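Local coordinates for fatty acid-binding protein homolog (PDB 6I8X) that binds fatty acids inside a beta-barrel outside the cell and may sequester potentially toxic fatty acids or help maintain the eggshell lipid layer, at residues 14-18 / 145-149. Numbering follows the deposited sequence.
With TAM (tris(hydroxyethyl)aminomethane), chain K; VCA (vaccenic acid), chain C.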
ATOM      1  N   LEU A  14       6.671   3.831   9.736  1.00 33.56           N
ATOM      2  CA  LEU A  14       6.887   2.581  10.450  1.00 34.12           C
ATOM      3  C   LEU A  14       5.815   2.339  11.488  1.00 36.52           C
ATOM      4  O   LEU A  14       5.388   3.273  12.178  1.00 36.33           O
ATOM      5  CB  LEU A  14       8.281   2.528  11.115  1.00 34.77           C
ATOM      6  CG  LEU A  14       9.492   2.429  10.170  1.00 40.58           C
ATOM      7  CD1 LEU A  14      10.798   2.365  10.973  1.00 41.99           C
ATOM      8  CD2 LEU A  14       9.392   1.214   9.237  1.00 40.11           C
ATOM      9  N   GLY A  15       5.415   1.079  11.605  1.00 30.11           N
ATOM     10  CA  GLY A  15       4.440   0.663  12.596  1.00 28.82           C
ATOM     11  C   GLY A  15       3.231  -0.057  12.048  1.00 29.61           C
ATOM     12  O   GLY A  15       3.236  -0.525  10.912  1.00 28.62           O
ATOM     13  N   THR A  16       2.200  -0.126  12.877  1.00 26.52           N
ATOM     14  CA  THR A  16       0.897  -0.757  12.648  1.00 27.17           C
ATOM     15  C   THR A  16      -0.162   0.333  12.497  1.00 30.61           C
ATOM     16  O   THR A  16      -0.264   1.224  13.337  1.00 29.46           O
ATOM     17  CB  THR A  16       0.548  -1.710  13.805  1.00 31.10           C
ATOM     18  OG1 THR A  16       1.593  -2.672  13.922  1.00 31.53           O
ATOM     19  CG2 THR A  16      -0.795  -2.429  13.584  1.00 32.63           C
ATOM     20  N   PHE A  17      -0.983   0.204  11.464  1.00 27.68           N
ATOM     21  CA  PHE A  17      -2.029   1.174  11.151  1.00 27.76           C
ATOM     22  C   PHE A  17      -3.329   0.442  10.841  1.00 30.18           C
ATOM     23  O   PHE A  17      -3.378  -0.420   9.968  1.00 29.00           O
ATOM     24  CB  PHE A  17      -1.577   2.064   9.966  1.00 28.97           C
ATOM     25  CG  PHE A  17      -0.284   2.831  10.171  1.00 30.97           C
ATOM     26  CD1 PHE A  17      -0.297   4.127  10.682  1.00 33.24           C
ATOM     27  CD2 PHE A  17       0.940   2.291   9.774  1.00 33.14           C
ATOM     28  CE1 PHE A  17       0.883   4.869  10.784  1.00 33.40           C
ATOM     29  CE2 PHE A  17       2.125   3.025   9.912  1.00 34.90           C
ATOM     30  CZ  PHE A  17       2.086   4.302  10.422  1.00 32.83           C
ATOM     31  N   LYS A  18      -4.371   0.766  11.575  1.00 28.74           N
ATOM     32  CA  LYS A  18      -5.677   0.122  11.411  1.00 28.81           C
ATOM     33  C   LYS A  18      -6.671   1.015  10.646  1.00 30.64           C
ATOM     34  O   LYS A  18      -6.942   2.135  11.072  1.00 28.58           O
ATOM     35  CB  LYS A  18      -6.246  -0.304  12.799  1.00 30.43           C
ATOM     36  CG  LYS A  18      -7.605  -1.006  12.729  1.00 42.14           C
ATOM     37  CD  LYS A  18      -8.254  -1.196  14.105  1.00 56.32           C
ATOM     38  CE  LYS A  18      -9.063   0.007  14.589  1.00 73.80           C
ATOM     39  NZ  LYS A  18     -10.318   0.240  13.795  1.00 75.84           N
ATOM     40  N   TYR A 145      -8.258   6.238   5.732  1.00 30.81           N
ATOM     41  CA  TYR A 145      -7.638   6.670   6.989  1.00 30.27           C
ATOM     42  C   TYR A 145      -7.337   5.493   7.918  1.00 31.87           C
ATOM     43  O   TYR A 145      -8.250   4.806   8.348  1.00 29.40           O
ATOM     44  CB  TYR A 145      -8.508   7.772   7.670  1.00 31.27           C
ATOM     45  CG  TYR A 145      -8.705   8.979   6.769  1.00 35.26           C
ATOM     46  CD1 TYR A 145      -9.699   8.993   5.793  1.00 38.15           C
ATOM     47  CD2 TYR A 145      -7.844  10.069   6.833  1.00 35.79           C
ATOM     48  CE1 TYR A 145      -9.839  10.064   4.916  1.00 39.16           C
ATOM     49  CE2 TYR A 145      -7.988  11.157   5.975  1.00 36.88           C
ATOM     50  CZ  TYR A 145      -8.985  11.149   5.016  1.00 47.16           C
ATOM     51  OH  TYR A 145      -9.138  12.219   4.170  1.00 51.79           O
ATOM     52  N   TYR A 146      -6.041   5.289   8.227  1.00 29.55           N
ATOM     53  CA  TYR A 146      -5.501   4.212   9.088  1.00 28.86           C
ATOM     54  C   TYR A 146      -4.886   4.828  10.324  1.00 33.33           C
ATOM     55  O   TYR A 146      -3.937   5.622  10.246  1.00 34.17           O
ATOM     56  CB  TYR A 146      -4.411   3.404   8.348  1.00 28.82           C
ATOM     57  CG  TYR A 146      -4.890   2.670   7.121  1.00 30.11           C
ATOM     58  CD1 TYR A 146      -5.087   3.343   5.915  1.00 32.76           C
ATOM     59  CD2 TYR A 146      -5.077   1.290   7.140  1.00 30.52           C
ATOM     60  CE1 TYR A 146      -5.532   2.670   4.777  1.00 33.74           C
ATOM     61  CE2 TYR A 146      -5.480   0.600   5.998  1.00 31.88           C
ATOM     62  CZ  TYR A 146      -5.733   1.301   4.826  1.00 44.13           C
ATOM     63  OH  TYR A 146      -6.149   0.647   3.697  1.00 52.07           O
ATOM     64  N   LYS A 147      -5.467   4.500  11.453  1.00 29.71           N
ATOM     65  CA  LYS A 147      -5.084   5.005  12.759  1.00 29.38           C
ATOM     66  C   LYS A 147      -3.854   4.257  13.231  1.00 33.55           C
ATOM     67  O   LYS A 147      -3.859   3.029  13.245  1.00 33.02           O
ATOM     68  CB  LYS A 147      -6.275   4.844  13.735  1.00 30.35           C
ATOM     69  CG  LYS A 147      -6.061   5.353  15.150  1.00 36.33           C
ATOM     70  CD  LYS A 147      -6.457   6.809  15.319  1.00 48.91           C
ATOM     71  CE  LYS A 147      -6.549   7.239  16.765  1.00 60.93           C
ATOM     72  NZ  LYS A 147      -5.214   7.531  17.334  1.00 72.84           N
ATOM     73  N   LYS A 148      -2.787   5.003  13.563  1.00 30.43           N
ATOM     74  CA  LYS A 148      -1.555   4.459  14.115  1.00 30.73           C
ATOM     75  C   LYS A 148      -1.892   3.792  15.473  1.00 35.02           C
ATOM     76  O   LYS A 148      -2.588   4.382  16.326  1.00 30.86           O
ATOM     77  CB  LYS A 148      -0.502   5.589  14.260  1.00 33.83           C
ATOM     78  CG  LYS A 148       0.778   5.269  15.019  1.00 36.18           C
ATOM     79  CD  LYS A 148       1.582   4.201  14.362  1.00 38.83           C
ATOM     80  CE  LYS A 148       3.008   4.621  14.179  1.00 42.50           C
ATOM     81  NZ  LYS A 148       3.877   4.258  15.328  1.00 38.26           N
ATOM     82  N   GLN A 149      -1.428   2.527  15.630  1.00 33.66           N
ATOM     83  CA  GLN A 149      -1.646   1.698  16.824  1.00 33.15           C
ATOM     84  C   GLN A 149      -0.367   1.575  17.665  1.00 45.51           C
ATOM     85  O   GLN A 149      -0.481   1.118  18.817  1.00 65.41           O
ATOM     86  CB  GLN A 149      -2.135   0.288  16.417  1.00 34.34           C
ATOM     87  CG  GLN A 149      -3.265   0.247  15.369  1.00 34.18           C
ATOM     88  CD  GLN A 149      -4.566   0.627  15.996  1.00 48.44           C
ATOM     89  OE1 GLN A 149      -4.976   1.793  16.000  1.00 45.94           O
ATOM     90  NE2 GLN A 149      -5.221  -0.348  16.573  1.00 40.22           N
ATOM     91  OXT GLN A 149       0.750   1.842  17.159  1.00 51.84           O
TER
HETATM   92  C   TAM K 209       7.673   1.447  15.945  1.00 61.11           C
HETATM   93  C1  TAM K 209       7.738   0.052  15.188  1.00 62.01           C
HETATM   94  C2  TAM K 209       6.181   1.989  15.760  1.00 54.11           C
HETATM   95  C3  TAM K 209       8.091   1.499  17.493  1.00 59.91           C
HETATM   96  C4  TAM K 209       9.000  -0.220  14.398  1.00 62.57           C
HETATM   97  C5  TAM K 209       5.128   1.088  16.372  1.00 54.76           C
HETATM   98  C6  TAM K 209       8.784   0.266  18.020  1.00 60.98           C
HETATM   99  N   TAM K 209       8.649   2.240  15.173  1.00 62.33           N
HETATM  100  O4  TAM K 209       8.917  -1.483  13.779  1.00 62.85           O
HETATM  101  O5  TAM K 209       3.770   1.341  15.896  1.00 60.89           O
HETATM  102  O6  TAM K 209       9.180   0.475  19.356  1.00 64.35           O
HETATM  103  O2  VCA C 201      -4.726  -1.846   0.349  1.00 89.03           O
HETATM  104  C1  VCA C 201      -5.912  -1.882   0.914  1.00 92.39           C
HETATM  105  O1  VCA C 201      -6.128  -1.442   2.018  1.00 94.23           O
HETATM  106  C2  VCA C 201      -6.985  -2.507   0.068  1.00 93.58           C
HETATM  107  C3  VCA C 201      -7.999  -3.359   0.825  1.00 91.51           C
HETATM  108  C4  VCA C 201      -8.812  -4.249  -0.100  1.00 91.76           C
HETATM  109  C5  VCA C 201      -9.937  -5.017   0.564  1.00 89.97           C
HETATM  110  C6  VCA C 201      -9.523  -6.368   1.108  1.00 89.89           C
HETATM  111  C7  VCA C 201     -10.610  -7.023   1.937  1.00 92.25           C
HETATM  112  C8  VCA C 201     -11.713  -7.752   1.184  1.00 95.61           C
HETATM  113  C9  VCA C 201     -11.361  -9.168   0.774  1.00 96.81           C
HETATM  114  C10 VCA C 201     -12.443  -9.823  -0.092  1.00 98.28           C
HETATM  115  C11 VCA C 201     -11.908 -10.835  -1.059  1.00 99.26           C
HETATM  116  C12 VCA C 201     -11.179 -10.573  -2.130  1.00 99.97           C
HETATM  117  C13 VCA C 201     -10.732  -9.214  -2.587  1.00 99.12           C
HETATM  118  C14 VCA C 201     -10.120  -9.207  -3.988  1.00 98.09           C
HETATM  119  C15 VCA C 201      -9.813  -7.817  -4.525  1.00 96.89           C
HETATM  120  C16 VCA C 201      -8.851  -6.986  -3.686  1.00 94.98           C
HETATM  121  C17 VCA C 201      -8.513  -5.642  -4.305  1.00 96.76           C
HETATM  122  C18 VCA C 201      -7.324  -4.974  -3.669  1.00 96.49           C
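Lys18 and Lys147 form an antiparallel hydrogen-bonded pair where the first and last strands of the fatty acid-binding protein barrel, 15-23 and 140-148, meet edge to edge. Both of its amides are satisfied across the seam: Lys18 N donates to Lys147 O at 2.9 Å, and Lys147 N returns a bond to Lys18 O at 2.8 Å. The second is the less straight, 152° at the hydrogen, with its donor standing above the carbonyl plane. Next comes the non-hydrogen-bonded pair Phe17 and Lys148, beyond which Gln149 N donates to Thr16 O at 2.9 Å, a third backbone bond at the C-terminal residue. On its other side strand 15-23 is bonded to strand 47-53, through Gly15 with Phe51 and Phe17 with Lys49.

Phe17 and Tyr146 meet at their CB atoms, 3.5 Å apart. With its CG anti to the carbonyl carbon (chi1 -63°), the Tyr146 ring carries OH to 2.7 Å from O1 of the vaccenic acid. The vaccenic acid is hydrogen-bonded to Lys49 NZ. The aliphatic part of Lys148 lies across the Phe17 ring, CD forming an off-centre CH-pi contact 30° off the ring normal. Bends along this lysine chain lead its ammonium to the bound tris(hydroxyethyl)aminomethane. There the ligand hydroxyl O5 has two partners: it accepts from Lys148 NZ at 3.0 Å and donates weakly to the C-terminal carboxylate through Gln149 OXT, 3.3 Å away. Gly15 CA lies 3.4 Å from that same O5.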